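Long-range contacts in tRNA endonuclease VMS1 (Saccharomyces cerevisiae, PDB 5WHG), which cleaves polypeptidyl-tRNAs downstream of the ribosome-associated quality control pathway, releasing incompletely synthesized polypeptides for degradation: residues Thr294-Val299 with Lys323-Asp328; Gly216-Ala221 with Lys252-Tyr257; Ile207-Met212 with Pro305-Cys310; Phe248-Thr253 with Lys301-Tyr306. All blocks are in the same frame, centred on the assembly; numbering follows the deposited sequence.

Contact 1 of 4, residues Thr294-Val299 with Lys323-Asp328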
# COMPACT_ATOMS: atom_id res chain seq x y z
N THR A 294 -12.26 -14.17 14.69
CA THR A 294 -11.07 -14.90 15.14
C THR A 294 -10.18 -15.26 13.96
O THR A 294 -8.95 -15.10 14.03
CB THR A 294 -11.46 -16.15 15.96
OG1 THR A 294 -12.26 -17.02 15.16
CG2 THR A 294 -12.27 -15.77 17.17
N ASP A 295 -10.78 -15.74 12.85
CA ASP A 295 -10.03 -15.95 11.61
C ASP A 295 -9.17 -14.74 11.24
O ASP A 295 -8.00 -14.88 10.89
CB ASP A 295 -10.98 -16.27 10.45
CG ASP A 295 -11.61 -17.64 10.57
OD1 ASP A 295 -10.89 -18.61 10.91
OD2 ASP A 295 -12.83 -17.76 10.33
N ILE A 296 -9.75 -13.54 11.30
CA ILE A 296 -9.00 -12.37 10.86
C ILE A 296 -7.97 -11.98 11.91
O ILE A 296 -6.82 -11.64 11.58
CB ILE A 296 -9.94 -11.20 10.54
CG1 ILE A 296 -10.67 -11.44 9.22
CG2 ILE A 296 -9.17 -9.87 10.51
CD1 ILE A 296 -11.94 -10.61 9.05
N GLN A 297 -8.34 -12.05 13.18
CA GLN A 297 -7.34 -11.81 14.21
C GLN A 297 -6.19 -12.80 14.11
O GLN A 297 -5.06 -12.48 14.49
CB GLN A 297 -8.00 -11.85 15.58
CG GLN A 297 -8.87 -10.64 15.73
CD GLN A 297 -9.50 -10.50 17.09
OE1 GLN A 297 -9.95 -9.41 17.44
NE2 GLN A 297 -9.58 -11.60 17.85
N GLY A 298 -6.44 -14.00 13.57
CA GLY A 298 -5.35 -14.92 13.30
C GLY A 298 -4.41 -14.44 12.21
O GLY A 298 -3.19 -14.58 12.33
N VAL A 299 -4.96 -13.89 11.12
CA VAL A 299 -4.11 -13.35 10.06
C VAL A 299 -3.31 -12.17 10.59
O VAL A 299 -2.14 -12.00 10.24
CB VAL A 299 -4.93 -12.94 8.83
CG1 VAL A 299 -4.02 -12.30 7.79
CG2 VAL A 299 -5.67 -14.12 8.24
N LYS A 323 -15.37 -3.20 11.19
CA LYS A 323 -14.24 -2.33 11.50
C LYS A 323 -13.68 -2.66 12.88
O LYS A 323 -12.46 -2.64 13.09
CB LYS A 323 -14.66 -0.86 11.41
CG LYS A 323 -13.53 0.17 11.60
CD LYS A 323 -12.56 0.22 10.41
CE LYS A 323 -11.38 1.17 10.66
NZ LYS A 323 -10.96 1.87 9.39
N LYS A 324 -14.55 -3.01 13.82
CA LYS A 324 -14.07 -3.38 15.15
C LYS A 324 -13.21 -4.64 15.13
O LYS A 324 -12.46 -4.87 16.08
CB LYS A 324 -15.27 -3.54 16.08
CG LYS A 324 -14.94 -3.55 17.56
CD LYS A 324 -16.13 -4.00 18.39
CE LYS A 324 -15.74 -4.25 19.84
NZ LYS A 324 -16.92 -4.64 20.68
N ILE A 325 -13.28 -5.44 14.06
CA ILE A 325 -12.51 -6.69 14.01
C ILE A 325 -11.01 -6.40 14.00
O ILE A 325 -10.21 -7.22 14.48
CB ILE A 325 -12.90 -7.54 12.79
CG1 ILE A 325 -14.39 -7.90 12.83
CG2 ILE A 325 -12.07 -8.82 12.71
CD1 ILE A 325 -14.81 -8.71 11.64
N PHE A 326 -10.60 -5.25 13.48
CA PHE A 326 -9.18 -5.02 13.26
C PHE A 326 -8.48 -4.39 14.46
O PHE A 326 -7.24 -4.35 14.47
CB PHE A 326 -8.99 -4.14 12.01
CG PHE A 326 -9.38 -4.84 10.75
CD1 PHE A 326 -10.71 -4.83 10.33
CD2 PHE A 326 -8.44 -5.53 10.01
CE1 PHE A 326 -11.11 -5.51 9.17
CE2 PHE A 326 -8.82 -6.19 8.84
CZ PHE A 326 -10.16 -6.17 8.43
N THR A 327 -9.24 -3.93 15.47
CA THR A 327 -8.68 -3.24 16.63
C THR A 327 -9.14 -3.78 17.97
O THR A 327 -8.52 -3.45 18.99
CB THR A 327 -9.02 -1.75 16.59
OG1 THR A 327 -10.45 -1.59 16.56
CG2 THR A 327 -8.36 -1.08 15.37
N ASP A 328 -10.22 -4.55 18.01
CA ASP A 328 -10.71 -5.16 19.23
C ASP A 328 -9.74 -6.25 19.68
O ASP A 328 -9.86 -7.40 19.25
CB ASP A 328 -12.12 -5.71 18.98
CG ASP A 328 -12.69 -6.49 20.14
OD1 ASP A 328 -12.03 -6.68 21.19
OD2 ASP A 328 -13.85 -6.94 19.99
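The Phe-326 ring meets Ile-296 obliquely, its CE2 corner 4.1 Å from Ile-296 CG2, while the carbonyl oxygen of Lys-323 lies in the ring plane at its edge. The second flat group is the amide of Gln-297, whose end is carried to the backbone of Asp-328. Both belong to the VLRF1 domain, in which helix 292-302 covers one face of a mixed sheet and the loop following helix 320-323 packs alongside that helix. The apolar part rests on two isoleucines whose side chains cross at about a right angle. In each the CG2 branch is anti to the backbone N, and the two CG2 methyls touch, Ile-296 CG2 to Ile-325 CG2 at 3.8 Å. The Ile-325 methyl also lies 3.9 Å from Ile-296 CB, so it rests against the root of that side chain as well as its branch. Phe-218 and Val-213 of the sheet touch both Ile-296 and Phe-326, so the sheet backs the pair. Further out the chemistry turns polar. The Gln-297 chain is extended beyond CG and passes the Ile-325 carbonyl, CG lying 3.9 Å from Ile-325 O. An alanine here would probably open a gap beside the Ile-325 carbonyl and leave the backbone of Asp-328 without its amide neighbour. The carboxylate of Asp-328 turns instead to a salt bridge with Lys-293, and Lys-324 adds a long one, its NZ 3.9 Å from Asp-328 OD2.

Contact 2 of 4, residues Gly216-Ala221 with Lys252-Tyr257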
# COMPACT_ATOMS: atom_id res chain seq x y z
N GLY A 216 -19.23 -11.35 4.93
CA GLY A 216 -18.68 -12.66 5.21
C GLY A 216 -17.39 -12.96 4.47
O GLY A 216 -16.78 -14.00 4.74
N HIS A 217 -16.97 -12.07 3.57
CA HIS A 217 -15.74 -12.21 2.80
C HIS A 217 -14.63 -11.38 3.40
O HIS A 217 -14.85 -10.25 3.88
CB HIS A 217 -15.93 -11.79 1.34
CG HIS A 217 -16.99 -12.54 0.61
ND1 HIS A 217 -16.77 -13.78 0.04
CD2 HIS A 217 -18.28 -12.23 0.33
CE1 HIS A 217 -17.88 -14.21 -0.54
NE2 HIS A 217 -18.81 -13.28 -0.38
N PHE A 218 -13.42 -11.92 3.34
CA PHE A 218 -12.20 -11.23 3.74
C PHE A 218 -11.16 -11.41 2.65
O PHE A 218 -11.10 -12.46 2.02
CB PHE A 218 -11.68 -11.78 5.07
CG PHE A 218 -10.33 -11.28 5.44
CD1 PHE A 218 -10.17 -10.04 6.07
CD2 PHE A 218 -9.19 -12.04 5.16
CE1 PHE A 218 -8.90 -9.56 6.43
CE2 PHE A 218 -7.90 -11.56 5.51
CZ PHE A 218 -7.76 -10.32 6.15
N ALA A 219 -10.38 -10.35 2.41
CA ALA A 219 -9.13 -10.42 1.67
C ALA A 219 -8.12 -9.47 2.32
O ALA A 219 -8.43 -8.30 2.56
CB ALA A 219 -9.31 -10.06 0.20
N GLY A 220 -6.92 -9.98 2.62
CA GLY A 220 -5.85 -9.15 3.10
C GLY A 220 -4.57 -9.44 2.33
O GLY A 220 -4.40 -10.51 1.75
N ALA A 221 -3.67 -8.45 2.32
CA ALA A 221 -2.37 -8.63 1.70
C ALA A 221 -1.34 -7.69 2.33
O ALA A 221 -1.69 -6.62 2.82
CB ALA A 221 -2.44 -8.42 0.19
N LYS A 252 -4.08 -13.39 1.82
CA LYS A 252 -5.03 -14.38 2.29
C LYS A 252 -6.43 -13.93 1.90
O LYS A 252 -6.70 -12.73 1.87
CB LYS A 252 -4.94 -14.58 3.81
CG LYS A 252 -5.05 -16.03 4.27
CD LYS A 252 -3.67 -16.70 4.33
CE LYS A 252 -3.77 -18.21 4.55
NZ LYS A 252 -2.43 -18.88 4.60
N THR A 253 -7.30 -14.89 1.55
CA THR A 253 -8.73 -14.65 1.40
C THR A 253 -9.50 -15.87 1.88
O THR A 253 -9.21 -16.99 1.45
CB THR A 253 -9.16 -14.35 -0.05
OG1 THR A 253 -8.97 -15.52 -0.86
CG2 THR A 253 -8.34 -13.26 -0.66
N PHE A 254 -10.49 -15.65 2.75
CA PHE A 254 -11.44 -16.69 3.13
C PHE A 254 -12.83 -16.09 3.28
O PHE A 254 -13.02 -14.87 3.19
CB PHE A 254 -11.00 -17.38 4.42
CG PHE A 254 -10.48 -16.46 5.46
CD1 PHE A 254 -11.35 -15.68 6.22
CD2 PHE A 254 -9.12 -16.38 5.72
CE1 PHE A 254 -10.85 -14.83 7.20
CE2 PHE A 254 -8.62 -15.53 6.71
CZ PHE A 254 -9.48 -14.76 7.44
N HIS A 255 -13.82 -16.96 3.52
CA HIS A 255 -15.21 -16.55 3.70
C HIS A 255 -15.88 -17.37 4.79
O HIS A 255 -15.62 -18.57 4.94
CB HIS A 255 -16.02 -16.71 2.40
CG HIS A 255 -17.50 -16.84 2.61
ND1 HIS A 255 -18.34 -15.76 2.79
CD2 HIS A 255 -18.30 -17.93 2.67
CE1 HIS A 255 -19.58 -16.18 2.94
NE2 HIS A 255 -19.58 -17.50 2.88
N ARG A 256 -16.77 -16.72 5.54
CA ARG A 256 -17.69 -17.40 6.45
C ARG A 256 -19.07 -16.77 6.37
O ARG A 256 -19.20 -15.55 6.51
CB ARG A 256 -17.22 -17.33 7.90
CG ARG A 256 -16.30 -18.43 8.34
CD ARG A 256 -16.25 -18.48 9.85
NE ARG A 256 -15.00 -19.03 10.33
CZ ARG A 256 -14.67 -20.31 10.27
NH1 ARG A 256 -15.51 -21.19 9.73
NH2 ARG A 256 -13.50 -20.72 10.72
N TYR A 257 -20.09 -17.60 6.18
CA TYR A 257 -21.45 -17.18 6.47
C TYR A 257 -21.56 -16.81 7.95
O TYR A 257 -20.73 -17.21 8.78
CB TYR A 257 -22.44 -18.29 6.10
CG TYR A 257 -22.24 -18.92 4.71
CD1 TYR A 257 -22.83 -18.37 3.57
CD2 TYR A 257 -21.50 -20.07 4.56
CE1 TYR A 257 -22.66 -18.96 2.30
CE2 TYR A 257 -21.32 -20.66 3.31
CZ TYR A 257 -21.89 -20.10 2.18
OH TYR A 257 -21.70 -20.70 0.94
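His-217 against His-255 and Phe-218 against Phe-254 form two aromatic pairs, one on each face of an antiparallel strand pair. His-217 and His-255 are a non-hydrogen-bonded pair, and their rings meet obliquely with planes 34° apart; His-255 ND1 stands 3.7 Å above one face of the His-217 ring, toward its rim. On the other face Phe-218 and Phe-254 lie nearly parallel, 21° between planes, but slid so far that they barely overlap. The touch is Phe-218 CD2 over the rim of the Phe-254 ring, 3.6 Å from Phe-254 CZ. Phe-218 has CG anti to the backbone N (chi1 170°), whereas Phe-254 holds CG between N and the carbonyl carbon. Ala-219 CB meets Thr-253 CG2 at 3.5 Å on the histidine side. An alanine in place of His-217 would probably open a gap beside His-255 ND1, leaving that edge of the ring less firmly held. Backbone bonds fix the register: Gly-220 and Lys-252 exchange two, and Arg-256 N reaches Gly-216 O at 2.8 Å. Strand 247-255 is the outermost of its mixed sheet, and the chain beyond it leads to the unmodelled region holding Gln-267, the inferred active-site residue. Helix 292-302 covers the phenylalanines, while helix 351-362 touches Ala-219 and Thr-253. The two imidazoles would probably repel each other if both were protonated, weakening the contact on their face.

Contact 3 of 4, residues Ile207-Met212 with Pro305-Cys310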
# COMPACT_ATOMS: atom_id res chain seq x y z
N ILE A 207 6.79 -1.40 2.76
CA ILE A 207 5.58 -2.20 2.58
C ILE A 207 4.38 -1.43 3.12
O ILE A 207 4.51 -0.57 4.00
CB ILE A 207 5.64 -3.58 3.27
CG1 ILE A 207 5.87 -3.41 4.78
CG2 ILE A 207 6.66 -4.50 2.57
CD1 ILE A 207 5.96 -4.71 5.54
N SER A 208 3.20 -1.79 2.60
CA SER A 208 1.92 -1.34 3.13
C SER A 208 1.01 -2.56 3.27
O SER A 208 1.24 -3.59 2.62
CB SER A 208 1.26 -0.29 2.23
OG SER A 208 2.03 0.90 2.17
N ALA A 209 -0.02 -2.44 4.10
CA ALA A 209 -0.99 -3.52 4.25
C ALA A 209 -2.33 -3.14 3.60
O ALA A 209 -2.67 -1.97 3.48
CB ALA A 209 -1.18 -3.87 5.73
N LEU A 210 -3.08 -4.15 3.15
CA LEU A 210 -4.38 -3.94 2.52
C LEU A 210 -5.38 -4.97 3.04
O LEU A 210 -5.12 -6.18 2.99
CB LEU A 210 -4.30 -4.03 0.99
CG LEU A 210 -3.18 -3.27 0.25
CD1 LEU A 210 -3.11 -3.72 -1.22
CD2 LEU A 210 -3.43 -1.80 0.28
N PHE A 211 -6.53 -4.49 3.52
CA PHE A 211 -7.56 -5.31 4.14
C PHE A 211 -8.94 -4.84 3.67
O PHE A 211 -9.24 -3.64 3.75
CB PHE A 211 -7.46 -5.24 5.67
CG PHE A 211 -6.22 -5.89 6.23
CD1 PHE A 211 -6.07 -7.28 6.19
CD2 PHE A 211 -5.19 -5.13 6.77
CE1 PHE A 211 -4.93 -7.90 6.69
CE2 PHE A 211 -4.04 -5.74 7.28
CZ PHE A 211 -3.90 -7.13 7.24
N MSE A 212 -9.75 -5.77 3.18
CA MSE A 212 -11.16 -5.53 2.96
C MSE A 212 -12.00 -6.66 3.54
O MSE A 212 -11.69 -7.83 3.34
CB MSE A 212 -11.48 -5.41 1.48
CG MSE A 212 -10.70 -4.39 0.72
SE MSE A 212 -11.05 -4.64 -1.19
CE MSE A 212 -9.63 -3.52 -1.91
N PRO A 305 4.84 -9.06 12.40
CA PRO A 305 6.12 -8.40 12.07
C PRO A 305 6.01 -7.47 10.88
O PRO A 305 6.57 -6.37 10.91
CB PRO A 305 7.07 -9.57 11.79
CG PRO A 305 6.45 -10.75 12.45
CD PRO A 305 4.97 -10.53 12.41
N TYR A 306 5.30 -7.91 9.83
CA TYR A 306 4.98 -7.05 8.68
C TYR A 306 4.21 -5.80 9.09
O TYR A 306 4.53 -4.69 8.62
CB TYR A 306 4.15 -7.82 7.66
CG TYR A 306 4.82 -8.95 6.94
CD1 TYR A 306 5.90 -8.72 6.10
CD2 TYR A 306 4.35 -10.24 7.07
CE1 TYR A 306 6.50 -9.75 5.42
CE2 TYR A 306 4.94 -11.27 6.38
CZ TYR A 306 6.02 -11.02 5.56
OH TYR A 306 6.62 -12.03 4.86
N LEU A 307 3.14 -5.96 9.90
CA LEU A 307 2.24 -4.85 10.24
C LEU A 307 2.94 -3.76 11.04
O LEU A 307 2.63 -2.57 10.89
CB LEU A 307 1.01 -5.36 11.00
CG LEU A 307 0.04 -6.21 10.14
CD1 LEU A 307 -1.11 -6.90 10.92
CD2 LEU A 307 -0.52 -5.38 8.99
N SER A 308 3.91 -4.12 11.88
CA SER A 308 4.58 -3.07 12.65
C SER A 308 5.56 -2.28 11.81
O SER A 308 5.92 -1.16 12.19
CB SER A 308 5.26 -3.69 13.86
OG SER A 308 6.16 -4.69 13.44
N LYS A 309 5.96 -2.79 10.64
CA LYS A 309 6.82 -2.06 9.71
C LYS A 309 6.06 -1.43 8.53
O LYS A 309 6.71 -0.91 7.61
CB LYS A 309 7.91 -2.99 9.16
CG LYS A 309 8.73 -3.71 10.23
CD LYS A 309 9.62 -4.75 9.58
CE LYS A 309 10.65 -5.32 10.57
NZ LYS A 309 10.04 -6.30 11.52
N CYS A 310 4.73 -1.44 8.51
CA CYS A 310 4.02 -0.90 7.35
C CYS A 310 3.95 0.62 7.39
O CYS A 310 3.73 1.21 8.45
CB CYS A 310 2.59 -1.44 7.25
SG CYS A 310 2.50 -3.05 6.56
O HOH W 1 7.55 0.14 5.28
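Ile-207, Ala-209 and Phe-211, alternate residues of one strand, meet the end of helix 304-308 and the turn after it chiefly through apolar side chains. Ile-207 has CG1 between the backbone N and the carbonyl carbon (chi1 59°), which sets CG1 3.8 Å from Cys-310 SG. Its CD1 reaches the edge of the Tyr-306 ring near its plane, 4.0 Å from Tyr-306 CD1. Ala-209 CB touches two partners, Leu-307 CD2 at 3.7 Å and Cys-310 SG at 3.9 Å. The same leucine methyl continues to the Phe-211 ring, which it meets at the edge and in plane, 3.9 Å from Phe-211 CE2. One CD2 group therefore bridges two successive residues on this side of the strand, and Ile-222 of the neighbouring strand touches Ala-209, Tyr-306 and Leu-307 as well.

No direct hydrogen bond links the two segments. A CA-H...O contact runs from Cys-310 CA to Ile-207 O, 3.4 Å, and a single water lies between the backbones: it accepts from Ile-207 N at 3.0 Å and is within hydrogen-bonding distance of Lys-309 O. Lys-309 sends its amine away to the carbonyl oxygen of Leu-76, at the end of the helix that also carries the zinc ligand His-68.

Just past Cys-310, Ile-207 bonds to the backbone of Asp-311 and Ala-209 to those of Asn-312 and Phe-314. The short helix thus packs over the sheet and delivers the chain into strand 313-316, which runs parallel to strand 207-214, as is characteristic of a layered alpha/beta domain such as this VLRF1 domain.

Contact 4 of 4, residues Phe248-Thr253 with Lys301-Tyr306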
# COMPACT_ATOMS: atom_id res chain seq x y z
N PHE A 248 2.75 -8.98 -3.83
CA PHE A 248 2.13 -9.28 -2.54
C PHE A 248 3.04 -10.25 -1.80
O PHE A 248 3.13 -11.42 -2.16
CB PHE A 248 0.73 -9.87 -2.70
CG PHE A 248 -0.37 -8.84 -2.92
CD1 PHE A 248 -0.13 -7.48 -2.79
CD2 PHE A 248 -1.65 -9.25 -3.29
CE1 PHE A 248 -1.14 -6.54 -3.01
CE2 PHE A 248 -2.67 -8.33 -3.51
CZ PHE A 248 -2.42 -6.96 -3.37
N LEU A 249 3.72 -9.76 -0.76
CA LEU A 249 4.60 -10.61 0.02
C LEU A 249 3.79 -11.68 0.75
O LEU A 249 4.23 -12.83 0.84
CB LEU A 249 5.41 -9.77 1.01
CG LEU A 249 6.29 -8.67 0.38
CD1 LEU A 249 7.20 -8.04 1.40
CD2 LEU A 249 7.11 -9.23 -0.75
N GLU A 250 2.62 -11.32 1.26
CA GLU A 250 1.66 -12.29 1.76
C GLU A 250 0.27 -11.89 1.27
O GLU A 250 0.02 -10.73 0.93
CB GLU A 250 1.66 -12.38 3.29
CG GLU A 250 3.04 -12.39 3.95
CD GLU A 250 3.77 -13.72 3.88
OE1 GLU A 250 3.23 -14.69 3.30
OE2 GLU A 250 4.91 -13.80 4.42
N HIS A 251 -0.63 -12.87 1.22
CA HIS A 251 -2.02 -12.57 0.86
C HIS A 251 -2.89 -13.72 1.33
O HIS A 251 -2.48 -14.88 1.24
CB HIS A 251 -2.19 -12.37 -0.65
CG HIS A 251 -2.02 -13.63 -1.43
ND1 HIS A 251 -3.08 -14.42 -1.80
CD2 HIS A 251 -0.90 -14.26 -1.85
CE1 HIS A 251 -2.62 -15.49 -2.43
NE2 HIS A 251 -1.30 -15.41 -2.48
N LYS A 252 -4.08 -13.39 1.82
CA LYS A 252 -5.03 -14.38 2.29
C LYS A 252 -6.43 -13.93 1.90
O LYS A 252 -6.70 -12.73 1.87
CB LYS A 252 -4.94 -14.58 3.81
CG LYS A 252 -5.05 -16.03 4.27
CD LYS A 252 -3.67 -16.70 4.33
CE LYS A 252 -3.77 -18.21 4.55
NZ LYS A 252 -2.43 -18.88 4.60
N THR A 253 -7.30 -14.89 1.55
CA THR A 253 -8.73 -14.65 1.40
C THR A 253 -9.50 -15.87 1.88
O THR A 253 -9.21 -16.99 1.45
CB THR A 253 -9.16 -14.35 -0.05
OG1 THR A 253 -8.97 -15.52 -0.86
CG2 THR A 253 -8.34 -13.26 -0.66
N LYS A 301 -2.24 -11.45 13.77
CA LYS A 301 -1.12 -11.99 14.54
C LYS A 301 -0.10 -12.64 13.63
O LYS A 301 1.11 -12.40 13.75
CB LYS A 301 -1.64 -12.98 15.60
CG LYS A 301 -0.54 -13.75 16.36
CD LYS A 301 -0.03 -13.03 17.62
CE LYS A 301 -1.00 -13.19 18.77
NZ LYS A 301 -0.54 -12.48 20.02
N ASP A 302 -0.56 -13.42 12.65
CA ASP A 302 0.39 -14.08 11.76
C ASP A 302 1.28 -13.07 11.02
O ASP A 302 2.45 -13.37 10.75
CB ASP A 302 -0.39 -14.95 10.79
CG ASP A 302 0.42 -16.09 10.27
OD1 ASP A 302 1.66 -15.93 10.16
OD2 ASP A 302 -0.19 -17.14 9.96
N TRP A 303 0.77 -11.88 10.72
CA TRP A 303 1.50 -10.88 9.96
C TRP A 303 2.05 -9.76 10.84
O TRP A 303 2.53 -8.76 10.32
CB TRP A 303 0.63 -10.28 8.86
CG TRP A 303 0.30 -11.22 7.76
CD1 TRP A 303 0.82 -12.47 7.55
CD2 TRP A 303 -0.65 -11.00 6.71
NE1 TRP A 303 0.26 -13.04 6.41
CE2 TRP A 303 -0.65 -12.16 5.89
CE3 TRP A 303 -1.50 -9.94 6.38
CZ2 TRP A 303 -1.45 -12.27 4.75
CZ3 TRP A 303 -2.29 -10.05 5.24
CH2 TRP A 303 -2.27 -11.21 4.44
N GLU A 304 1.98 -9.93 12.16
CA GLU A 304 2.43 -8.90 13.09
C GLU A 304 3.79 -8.29 12.76
O GLU A 304 3.92 -7.06 12.83
CB GLU A 304 2.39 -9.52 14.50
CG GLU A 304 2.92 -8.68 15.67
CD GLU A 304 2.66 -9.37 17.02
OE1 GLU A 304 2.17 -8.70 17.96
OE2 GLU A 304 2.91 -10.59 17.14
N PRO A 305 4.84 -9.06 12.40
CA PRO A 305 6.12 -8.40 12.07
C PRO A 305 6.01 -7.47 10.88
O PRO A 305 6.57 -6.37 10.91
CB PRO A 305 7.07 -9.57 11.79
CG PRO A 305 6.45 -10.75 12.45
CD PRO A 305 4.97 -10.53 12.41
N TYR A 306 5.30 -7.91 9.83
CA TYR A 306 4.98 -7.05 8.68
C TYR A 306 4.21 -5.80 9.09
O TYR A 306 4.53 -4.69 8.62
CB TYR A 306 4.15 -7.82 7.66
CG TYR A 306 4.82 -8.95 6.94
CD1 TYR A 306 5.90 -8.72 6.10
CD2 TYR A 306 4.35 -10.24 7.07
CE1 TYR A 306 6.50 -9.75 5.42
CE2 TYR A 306 4.94 -11.27 6.38
CZ TYR A 306 6.02 -11.02 5.56
OH TYR A 306 6.62 -12.03 4.86
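A classic beta bulge, in which Leu-249 and Glu-250 both face Ile-222 of the adjacent strand, brings Glu-250 against the junction of two helices. Trp-303 marks that junction: it is the first residue to leave helix 292-302 and the N-cap position of helix 304-308. The base of the Glu-250 side chain packs on the indole, CB lying 3.4 Å from Trp-303 CZ2, and CG makes an off-centre CH-pi contact, 4.2 Å from the centroid of the five-membered ring. At the far end of the indole, Lys-252 N sits at the edge near the ring plane, 3.9 Å from Trp-303 CH2. The chain of Glu-250 then bends (chi2 -78°), and its carboxylate receives the Tyr-306 hydroxyl, OH to Glu-250 OE2 at 2.5 Å. That bond comes to the anti side of OE2, 20° out of the carboxylate plane, with ring and carboxylate planes 64° apart. Lys-73, from helix 66-76, touches both partners. CB thus lies against the indole, CG between indole and phenol ring, and the carboxylate takes the hydroxyl. That bond and a long, weak ion pair with Arg-77 would probably favour the ionised form, against the like charge of Asp-302.

All four contacts lie in the VLRF1 domain and follow its mixed sheet and the helices on it. Contacts 1 and 3 are buried and mostly apolar, and they meet where Phe-326 packs on Phe-211. Contacts 2 and 4 both involve Lys-252 on the outermost strand and are only partly buried: the first is held mainly by backbone bonds, the second by the side chain of Glu-250 between an indole and a phenol. Contacts 3 and 4 both use helix 304-308, with Phe-211 touching Trp-303, whereas contact 1 uses the body of helix 292-302 and contact 4 the residue just beyond its end. A salt bridge, Asp-295 to Arg-256, ties contact 1 to the strand pair of contact 2.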